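Local coordinates for protein (GYP1P) (Saccharomyces cerevisiae, PDB 1FKM), which serves, through its helical TBC domain, as a GTPase-activating protein for Ypt/Rab GTPases such as Ypt1 and Ypt7, supplying arginine and glutamine fingers in trans, at residues D255-E260 with M370-A375; C239-E244 with A333-K338; Q24-I29 with W43-G48. All blocks are in the same frame, centred on the assembly; numbering follows the deposited sequence. Where two conformers were deposited one is given.

Interaction 1 (D255-E260 with M370-A375); sequences DTYLSE and MLLSEA
Thr256 and Leu372 meet because both first torsions swing the touching branch to the backbone-nitrogen side: OG1 of Thr256 lies opposite its carbonyl carbon (chi1 -60°), and CG of Leu372 does the same (chi1 -66°). From there the two side chains reach for each other tip to tip. Thr256 OG1 comes within 3.4 Å of Leu372 CD1, and Thr256 CB backs it up at 3.7 Å from the same methyl. The other branch of the leucine goes to the neighbouring residue. Tyr257 runs roughly at right angles to Leu372, and CD2 arrives at the edge of the phenol ring, near its plane, 3.9 Å from CE1. Leu372 thus forks over two consecutive residues of helix 247-261, with one methyl for the threonine and one for the tyrosine. The backbones stay apart, with Thr256 CA and Leu372 CA 7.7 Å from each other, so this is a contact of helix surfaces within the all-helical Ypt/Rab-GAP domain.

The hydroxyls take their hydrogen bonds from other residues. Thr256 OG1 is engaged by Trp31 O and Arg252 NH1, and Tyr257 OH pairs with His328 ND1, while Phe327 meets the tyrosine ring edge-to-face. Behind the contact, on its own helix, Ser259 OG bonds to Asp255 O at 2.7 Å; this oxygen also takes the Ser259 backbone N, the two donors coming from opposite faces of its plane.

Between Thr256, Tyr257 and Leu372 the contact is therefore van der Waals alone, although a turn further along Glu260 OE2 bonds Gln379 NE2 of helix 365-382. The buried hydroxyls find their partners away from Leu372, in bonds that probably help to hold the threonine and the ring in place, and the leucine methyls lie against them without competing for any polar partner.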
loop_
_atom_site.group_PDB
_atom_site.type_symbol
_atom_site.label_atom_id
_atom_site.label_comp_id
_atom_site.label_asym_id
_atom_site.label_seq_id
_atom_site.Cartn_x
_atom_site.Cartn_y
_atom_site.Cartn_z
ATOM N N ASP A 255 -7.902 -2.525 1.982
ATOM C CA ASP A 255 -9.329 -2.212 1.828
ATOM C C ASP A 255 -9.706 -1.351 3.033
ATOM O O ASP A 255 -10.415 -0.345 2.915
ATOM C CB ASP A 255 -10.225 -3.461 1.891
ATOM C CG ASP A 255 -10.032 -4.416 0.730
ATOM O OD1 ASP A 255 -9.502 -4.023 -0.329
ATOM O OD2 ASP A 255 -10.446 -5.588 0.889
ATOM N N THR A 256 -9.236 -1.776 4.202
ATOM C CA THR A 256 -9.530 -1.076 5.442
ATOM C C THR A 256 -8.749 0.224 5.588
ATOM O O THR A 256 -9.308 1.232 6.027
ATOM C CB THR A 256 -9.277 -1.982 6.667
ATOM O OG1 THR A 256 -10.120 -3.135 6.577
ATOM C CG2 THR A 256 -9.593 -1.235 7.972
ATOM N N TYR A 257 -7.465 0.214 5.230
ATOM C CA TYR A 257 -6.683 1.438 5.313
ATOM C C TYR A 257 -7.310 2.524 4.442
ATOM O O TYR A 257 -7.457 3.662 4.879
ATOM C CB TYR A 257 -5.245 1.199 4.854
ATOM C CG TYR A 257 -4.311 0.755 5.955
ATOM C CD1 TYR A 257 -4.602 -0.357 6.744
ATOM C CD2 TYR A 257 -3.109 1.427 6.183
ATOM C CE1 TYR A 257 -3.713 -0.791 7.732
ATOM C CE2 TYR A 257 -2.218 1.004 7.163
ATOM C CZ TYR A 257 -2.522 -0.105 7.930
ATOM O OH TYR A 257 -1.621 -0.538 8.877
ATOM N N LEU A 258 -7.683 2.171 3.213
ATOM C CA LEU A 258 -8.283 3.146 2.302
ATOM C C LEU A 258 -9.669 3.603 2.767
ATOM O O LEU A 258 -10.051 4.753 2.554
ATOM C CB LEU A 258 -8.372 2.563 0.879
ATOM C CG LEU A 258 -7.031 2.278 0.183
ATOM C CD1 LEU A 258 -7.273 1.577 -1.148
ATOM C CD2 LEU A 258 -6.274 3.575 -0.039
ATOM N N SER A 259 -10.422 2.703 3.396
ATOM C CA SER A 259 -11.756 3.049 3.890
ATOM C C SER A 259 -11.645 3.948 5.117
ATOM O O SER A 259 -12.392 4.915 5.259
ATOM C CB SER A 259 -12.543 1.791 4.280
ATOM O OG SER A 259 -12.753 0.926 3.177
ATOM N N GLU A 260 -10.709 3.614 6.000
ATOM C CA GLU A 260 -10.495 4.365 7.240
ATOM C C GLU A 260 -9.937 5.766 7.017
ATOM O O GLU A 260 -10.320 6.708 7.707
ATOM C CB GLU A 260 -9.559 3.572 8.162
ATOM C CG GLU A 260 -9.155 4.259 9.471
ATOM C CD GLU A 260 -10.334 4.595 10.368
ATOM O OE1 GLU A 260 -11.394 3.942 10.244
ATOM O OE2 GLU A 260 -10.194 5.506 11.213
HETATM N N MSE A 370 -9.223 -9.199 12.807
HETATM C CA MSE A 370 -9.093 -9.036 14.255
HETATM C C MSE A 370 -8.086 -7.937 14.595
HETATM O O MSE A 370 -8.326 -7.110 15.479
HETATM C CB MSE A 370 -8.645 -10.353 14.898
HETATM C CG MSE A 370 -8.622 -10.332 16.420
HETATM SE SE MSE A 370 -8.162 -12.058 17.186
HETATM C CE MSE A 370 -9.503 -13.126 16.283
ATOM N N LEU A 371 -6.957 -7.937 13.893
ATOM C CA LEU A 371 -5.911 -6.939 14.113
ATOM C C LEU A 371 -6.423 -5.528 13.815
ATOM O O LEU A 371 -6.254 -4.604 14.615
ATOM C CB LEU A 371 -4.702 -7.243 13.218
ATOM C CG LEU A 371 -3.555 -6.226 13.201
ATOM C CD1 LEU A 371 -2.926 -6.123 14.580
ATOM C CD2 LEU A 371 -2.509 -6.654 12.186
ATOM N N LEU A 372 -7.058 -5.371 12.663
ATOM C CA LEU A 372 -7.582 -4.077 12.255
ATOM C C LEU A 372 -8.650 -3.567 13.220
ATOM O O LEU A 372 -8.644 -2.399 13.596
ATOM C CB LEU A 372 -8.155 -4.177 10.836
ATOM C CG LEU A 372 -7.119 -4.466 9.742
ATOM C CD1 LEU A 372 -7.829 -4.853 8.443
ATOM C CD2 LEU A 372 -6.224 -3.236 9.538
ATOM N N SER A 373 -9.564 -4.451 13.613
ATOM C CA SER A 373 -10.632 -4.086 14.539
ATOM C C SER A 373 -10.050 -3.595 15.863
ATOM O O SER A 373 -10.517 -2.606 16.433
ATOM C CB SER A 373 -11.544 -5.292 14.792
ATOM O OG SER A 373 -12.588 -4.960 15.690
ATOM N N GLU A 374 -9.026 -4.290 16.343
ATOM C CA GLU A 374 -8.372 -3.932 17.595
ATOM C C GLU A 374 -7.703 -2.562 17.469
ATOM O O GLU A 374 -7.877 -1.690 18.323
ATOM C CB GLU A 374 -7.340 -5.005 17.966
ATOM C CG GLU A 374 -6.588 -4.740 19.260
ATOM C CD GLU A 374 -5.850 -5.972 19.765
ATOM O OE1 GLU A 374 -5.106 -6.586 18.971
ATOM O OE2 GLU A 374 -6.012 -6.324 20.956
ATOM N N ALA A 375 -6.946 -2.364 16.396
ATOM C CA ALA A 375 -6.281 -1.082 16.179
ATOM C C ALA A 375 -7.304 0.049 16.116
ATOM O O ALA A 375 -7.036 1.166 16.565
ATOM C CB ALA A 375 -5.463 -1.118 14.876
#

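Interaction 2 (C239-E244 with A333-K338); sequences CLLMRE and AAFLIK
Leu241 and Phe335 run alongside one another, each heading back the way the other came, across the junction between a helix terminus and helix 324-338 of the Ypt/Rab-GAP domain. Leu241 is offered by a Schellman motif that ends helix 230-238: Leu240 is its positive-phi C-prime residue, and the Leu241 N bonds back to Trp236 O. Overlapping it, Cys239 to Met242 form a type I' beta turn, closed by Met242 N to Cys239 O at 3.0 Å.

With the turn set this way, the leucine points toward the helix, and Phe335 answers it by holding CG opposite its own backbone nitrogen (chi1 -177°), which sends the ring out toward the turn. Both partners approach that ring obliquely: the Leu241 methyl, and CB of Glu244 from the following 3-10 turn. Trp236 and Trp339 meet the ring edge-to-face and Phe245 meets it with planes at about 50°, so it is part of an aromatic cluster. The aliphatic root of Glu244 faces the phenylalanine, while its carboxylate turns to Arg235 in a salt bridge. The nearest pair across the contact is Leu241 CD2 and Phe335 CD2, 4.1 Å apart, while Glu244 CB stands 4.3 Å from Phe335 CE2.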
loop_
_atom_site.group_PDB
_atom_site.type_symbol
_atom_site.label_atom_id
_atom_site.label_comp_id
_atom_site.label_asym_id
_atom_site.label_seq_id
_atom_site.Cartn_x
_atom_site.Cartn_y
_atom_site.Cartn_z
ATOM N N CYS A 239 7.471 0.637 4.792
ATOM C CA CYS A 239 6.723 -0.115 3.782
ATOM C C CYS A 239 5.292 -0.434 4.219
ATOM O O CYS A 239 4.650 -1.313 3.651
ATOM C CB CYS A 239 7.462 -1.421 3.462
ATOM S SG CYS A 239 9.236 -1.222 3.157
ATOM N N LEU A 240 4.796 0.288 5.220
ATOM C CA LEU A 240 3.451 0.068 5.740
ATOM C C LEU A 240 3.151 -1.413 6.017
ATOM O O LEU A 240 2.119 -1.942 5.589
ATOM C CB LEU A 240 2.402 0.644 4.777
ATOM C CG LEU A 240 2.390 2.163 4.571
ATOM C CD1 LEU A 240 1.269 2.536 3.613
ATOM C CD2 LEU A 240 2.193 2.873 5.906
ATOM N N LEU A 241 4.061 -2.070 6.733
ATOM C CA LEU A 241 3.916 -3.482 7.109
ATOM C C LEU A 241 3.900 -4.499 5.973
ATOM O O LEU A 241 3.760 -5.701 6.212
ATOM C CB LEU A 241 2.657 -3.673 7.968
ATOM C CG LEU A 241 2.744 -3.241 9.435
ATOM C CD1 LEU A 241 1.381 -3.374 10.108
ATOM C CD2 LEU A 241 3.770 -4.104 10.149
HETATM N N MSE A 242 4.067 -4.037 4.739
HETATM C CA MSE A 242 4.050 -4.953 3.603
HETATM C C MSE A 242 5.069 -6.079 3.667
HETATM O O MSE A 242 4.805 -7.189 3.208
HETATM C CB MSE A 242 4.270 -4.191 2.306
HETATM C CG MSE A 242 3.085 -3.411 1.826
HETATM SE SE MSE A 242 3.540 -2.715 0.095
HETATM C CE MSE A 242 3.796 -4.400 -0.827
ATOM N N ARG A 243 6.236 -5.797 4.228
ATOM C CA ARG A 243 7.287 -6.798 4.310
ATOM C C ARG A 243 7.070 -7.788 5.448
ATOM O O ARG A 243 7.896 -8.672 5.666
ATOM C CB ARG A 243 8.641 -6.105 4.472
ATOM C CG ARG A 243 8.915 -5.065 3.394
ATOM C CD ARG A 243 9.236 -5.713 2.062
ATOM N NE ARG A 243 10.601 -6.230 2.042
ATOM C CZ ARG A 243 11.686 -5.464 2.086
ATOM N NH1 ARG A 243 11.567 -4.145 2.147
ATOM N NH2 ARG A 243 12.892 -6.015 2.076
ATOM N N GLU A 244 5.952 -7.647 6.155
ATOM C CA GLU A 244 5.646 -8.525 7.281
ATOM C C GLU A 244 4.468 -9.458 7.008
ATOM O O GLU A 244 4.110 -10.268 7.864
ATOM C CB GLU A 244 5.311 -7.699 8.528
ATOM C CG GLU A 244 6.125 -6.426 8.701
ATOM C CD GLU A 244 7.608 -6.671 8.615
ATOM O OE1 GLU A 244 8.088 -7.619 9.268
ATOM O OE2 GLU A 244 8.296 -5.912 7.902
ATOM N N ALA A 333 1.123 -1.179 16.747
ATOM C CA ALA A 333 1.121 -1.442 18.183
ATOM C C ALA A 333 0.349 -2.732 18.482
ATOM O O ALA A 333 0.812 -3.576 19.252
ATOM C CB ALA A 333 0.494 -0.261 18.933
ATOM N N ALA A 334 -0.821 -2.890 17.870
ATOM C CA ALA A 334 -1.632 -4.086 18.089
ATOM C C ALA A 334 -0.920 -5.330 17.560
ATOM O O ALA A 334 -1.006 -6.408 18.154
ATOM C CB ALA A 334 -2.999 -3.929 17.419
ATOM N N PHE A 335 -0.212 -5.172 16.442
ATOM C CA PHE A 335 0.532 -6.266 15.822
ATOM C C PHE A 335 1.624 -6.728 16.784
ATOM O O PHE A 335 1.742 -7.921 17.088
ATOM C CB PHE A 335 1.161 -5.784 14.506
ATOM C CG PHE A 335 1.898 -6.858 13.740
ATOM C CD1 PHE A 335 1.255 -8.034 13.361
ATOM C CD2 PHE A 335 3.219 -6.665 13.351
ATOM C CE1 PHE A 335 1.922 -9.003 12.597
ATOM C CE2 PHE A 335 3.890 -7.628 12.587
ATOM C CZ PHE A 335 3.235 -8.794 12.212
ATOM N N LEU A 336 2.414 -5.771 17.264
ATOM C CA LEU A 336 3.498 -6.060 18.195
ATOM C C LEU A 336 2.993 -6.692 19.486
ATOM O O LEU A 336 3.511 -7.718 19.920
ATOM C CB LEU A 336 4.261 -4.779 18.538
ATOM C CG LEU A 336 5.421 -4.926 19.534
ATOM C CD1 LEU A 336 6.485 -5.876 18.967
ATOM C CD2 LEU A 336 6.023 -3.561 19.810
ATOM N N ILE A 337 1.991 -6.067 20.099
ATOM C CA ILE A 337 1.443 -6.554 21.360
ATOM C C ILE A 337 0.943 -7.991 21.265
ATOM O O ILE A 337 0.925 -8.716 22.260
ATOM C CB ILE A 337 0.297 -5.637 21.861
ATOM C CG1 ILE A 337 0.838 -4.226 22.117
ATOM C CG2 ILE A 337 -0.312 -6.194 23.141
ATOM C CD1 ILE A 337 1.990 -4.165 23.092
ATOM N N LYS A 338 0.545 -8.408 20.070
ATOM C CA LYS A 338 0.062 -9.767 19.885
ATOM C C LYS A 338 1.161 -10.772 20.235
ATOM O O LYS A 338 0.876 -11.875 20.707
ATOM C CB LYS A 338 -0.387 -9.979 18.437
ATOM C CG LYS A 338 -0.880 -11.387 18.146
ATOM C CD LYS A 338 -1.381 -11.516 16.718
ATOM C CE LYS A 338 -1.824 -12.944 16.415
ATOM N NZ LYS A 338 -2.917 -13.395 17.320
#

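Interaction 3 (Q24-I29 with W43-G48); sequences QDLRQI and WKLLIG
Leu26 reaches from helix 23-30 to Leu45 and Leu46, and its path is easy to trace. CB points toward helix 39-46 but makes no close contact there itself. One bond further, CG lies opposite the backbone nitrogen (chi1 -175°), and this extended setting brings it to 4.1 Å from Leu46 CD2. At the end of the branch CD2 settles against Leu45, 3.8 Å from Leu45 CD1 and 3.9 Å from Leu45 CB, so it touches both the root and the tip of that leucine. Leu26 lies roughly perpendicular to Leu45.

These are two successive helices joined by a short connection, packed together through these leucines near the N terminus of the all-helical Ypt/Rab-GAP domain; the second finishes in a Schellman motif at Gly48, whose positive phi suits glycine. Leu46 CD2 does double duty, since it also sits 3.7 Å from Arg27 CG. That is the aliphatic part of the arginine: the chain bends at chi3 (52°), carrying NE to a weak hydrogen bond with Ser259 O on helix 247-261. Leu15 of helix 4-15 touches Leu45 as well, and Ser259 touches Leu46.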
loop_
_atom_site.group_PDB
_atom_site.type_symbol
_atom_site.label_atom_id
_atom_site.label_comp_id
_atom_site.label_asym_id
_atom_site.label_seq_id
_atom_site.Cartn_x
_atom_site.Cartn_y
_atom_site.Cartn_z
ATOM N N GLN A 24 -19.965 7.782 1.601
ATOM C CA GLN A 24 -20.226 7.319 2.961
ATOM C C GLN A 24 -20.608 5.848 2.993
ATOM O O GLN A 24 -20.032 5.063 3.749
ATOM C CB GLN A 24 -21.352 8.132 3.604
ATOM C CG GLN A 24 -20.963 9.529 4.050
ATOM C CD GLN A 24 -22.050 10.184 4.887
ATOM O OE1 GLN A 24 -22.467 9.643 5.914
ATOM N NE2 GLN A 24 -22.515 11.352 4.453
ATOM N N ASP A 25 -21.597 5.476 2.185
ATOM C CA ASP A 25 -22.034 4.089 2.140
ATOM C C ASP A 25 -20.874 3.197 1.720
ATOM O O ASP A 25 -20.657 2.133 2.294
ATOM C CB ASP A 25 -23.191 3.911 1.151
ATOM C CG ASP A 25 -24.456 4.626 1.589
ATOM O OD1 ASP A 25 -24.778 4.588 2.795
ATOM O OD2 ASP A 25 -25.136 5.212 0.722
ATOM N N LEU A 26 -20.116 3.648 0.728
ATOM C CA LEU A 26 -18.988 2.869 0.223
ATOM C C LEU A 26 -17.908 2.620 1.283
ATOM O O LEU A 26 -17.419 1.499 1.428
ATOM C CB LEU A 26 -18.382 3.572 -0.998
ATOM C CG LEU A 26 -17.262 2.824 -1.725
ATOM C CD1 LEU A 26 -17.782 1.477 -2.224
ATOM C CD2 LEU A 26 -16.744 3.679 -2.886
ATOM N N ARG A 27 -17.538 3.664 2.016
ATOM C CA ARG A 27 -16.529 3.547 3.066
ATOM C C ARG A 27 -16.997 2.593 4.165
ATOM O O ARG A 27 -16.229 1.774 4.668
ATOM C CB ARG A 27 -16.253 4.911 3.699
ATOM C CG ARG A 27 -15.470 5.882 2.843
ATOM C CD ARG A 27 -15.193 7.165 3.624
ATOM N NE ARG A 27 -14.585 6.877 4.921
ATOM C CZ ARG A 27 -14.223 7.800 5.808
ATOM N NH1 ARG A 27 -14.405 9.087 5.545
ATOM N NH2 ARG A 27 -13.677 7.435 6.961
ATOM N N GLN A 28 -18.266 2.712 4.536
ATOM C CA GLN A 28 -18.841 1.880 5.586
ATOM C C GLN A 28 -18.728 0.384 5.315
ATOM O O GLN A 28 -18.281 -0.376 6.174
ATOM C CB GLN A 28 -20.311 2.257 5.790
ATOM C CG GLN A 28 -21.064 1.339 6.732
ATOM C CD GLN A 28 -22.515 1.744 6.892
ATOM O OE1 GLN A 28 -23.270 1.791 5.919
ATOM N NE2 GLN A 28 -22.913 2.045 8.124
ATOM N N ILE A 29 -19.132 -0.044 4.124
ATOM C CA ILE A 29 -19.073 -1.456 3.791
ATOM C C ILE A 29 -17.663 -1.924 3.441
ATOM O O ILE A 29 -17.285 -3.046 3.772
ATOM C CB ILE A 29 -20.039 -1.800 2.620
ATOM C CG1 ILE A 29 -20.083 -3.315 2.414
ATOM C CG2 ILE A 29 -19.599 -1.091 1.342
ATOM C CD1 ILE A 29 -21.159 -3.778 1.440
ATOM N N TRP A 43 -11.102 0.980 -4.898
ATOM C CA TRP A 43 -9.860 1.569 -4.413
ATOM C C TRP A 43 -9.650 2.955 -5.037
ATOM O O TRP A 43 -9.226 3.892 -4.360
ATOM C CB TRP A 43 -8.669 0.670 -4.751
ATOM C CG TRP A 43 -8.417 -0.414 -3.750
ATOM C CD1 TRP A 43 -9.340 -1.024 -2.934
ATOM C CD2 TRP A 43 -7.165 -1.067 -3.498
ATOM N NE1 TRP A 43 -8.731 -2.019 -2.194
ATOM C CE2 TRP A 43 -7.400 -2.065 -2.521
ATOM C CE3 TRP A 43 -5.867 -0.904 -4.004
ATOM C CZ2 TRP A 43 -6.386 -2.897 -2.044
ATOM C CZ3 TRP A 43 -4.852 -1.738 -3.526
ATOM C CH2 TRP A 43 -5.121 -2.717 -2.557
ATOM N N LYS A 44 -9.938 3.084 -6.326
ATOM C CA LYS A 44 -9.765 4.370 -7.001
ATOM C C LYS A 44 -10.734 5.414 -6.454
ATOM O O LYS A 44 -10.389 6.592 -6.347
ATOM C CB LYS A 44 -9.940 4.203 -8.508
ATOM C CG LYS A 44 -8.864 3.313 -9.133
ATOM C CD LYS A 44 -9.101 3.084 -10.619
ATOM C CE LYS A 44 -8.160 2.004 -11.163
ATOM N NZ LYS A 44 -8.448 1.672 -12.588
ATOM N N LEU A 45 -11.938 4.983 -6.090
ATOM C CA LEU A 45 -12.923 5.907 -5.529
ATOM C C LEU A 45 -12.528 6.327 -4.112
ATOM O O LEU A 45 -12.570 7.506 -3.772
ATOM C CB LEU A 45 -14.316 5.262 -5.495
ATOM C CG LEU A 45 -15.060 5.092 -6.826
ATOM C CD1 LEU A 45 -16.247 4.154 -6.638
ATOM C CD2 LEU A 45 -15.520 6.463 -7.330
ATOM N N LEU A 46 -12.120 5.364 -3.290
ATOM C CA LEU A 46 -11.755 5.671 -1.909
ATOM C C LEU A 46 -10.517 6.545 -1.749
ATOM O O LEU A 46 -10.448 7.365 -0.835
ATOM C CB LEU A 46 -11.566 4.376 -1.112
ATOM C CG LEU A 46 -12.828 3.530 -0.914
ATOM C CD1 LEU A 46 -12.464 2.209 -0.231
ATOM C CD2 LEU A 46 -13.845 4.314 -0.084
ATOM N N ILE A 47 -9.540 6.378 -2.632
ATOM C CA ILE A 47 -8.313 7.159 -2.530
ATOM C C ILE A 47 -8.461 8.563 -3.128
ATOM O O ILE A 47 -7.547 9.389 -3.039
ATOM C CB ILE A 47 -7.124 6.407 -3.192
ATOM C CG1 ILE A 47 -5.804 6.944 -2.631
ATOM C CG2 ILE A 47 -7.176 6.553 -4.713
ATOM C CD1 ILE A 47 -4.595 6.160 -3.072
ATOM N N GLY A 48 -9.616 8.829 -3.725
ATOM C CA GLY A 48 -9.872 10.141 -4.298
ATOM C C GLY A 48 -9.383 10.352 -5.718
ATOM O O GLY A 48 -9.134 11.483 -6.134
#

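In the fold
From the N terminus, interaction 3 closes first: a short loop that pairs helix 23-30 with helix 39-46 and is complete before the others begin. Interaction 2 then opens at 239-244 and interaction 1 at 255-260; 333-338 closes the former and 370-375 the latter, so the two long loops cross. Both span the unmodelled stretch 263-322, and they tie helices 324-338 and 365-382 back onto the core. Helix 247-261 stands between interaction 3 and helix 365-382, its Asp255 and Leu258 meeting Trp43. Interactions 1 and 2 join through Leu371, which packs against Ala334 and Phe335; interactions 2 and 3 do not touch.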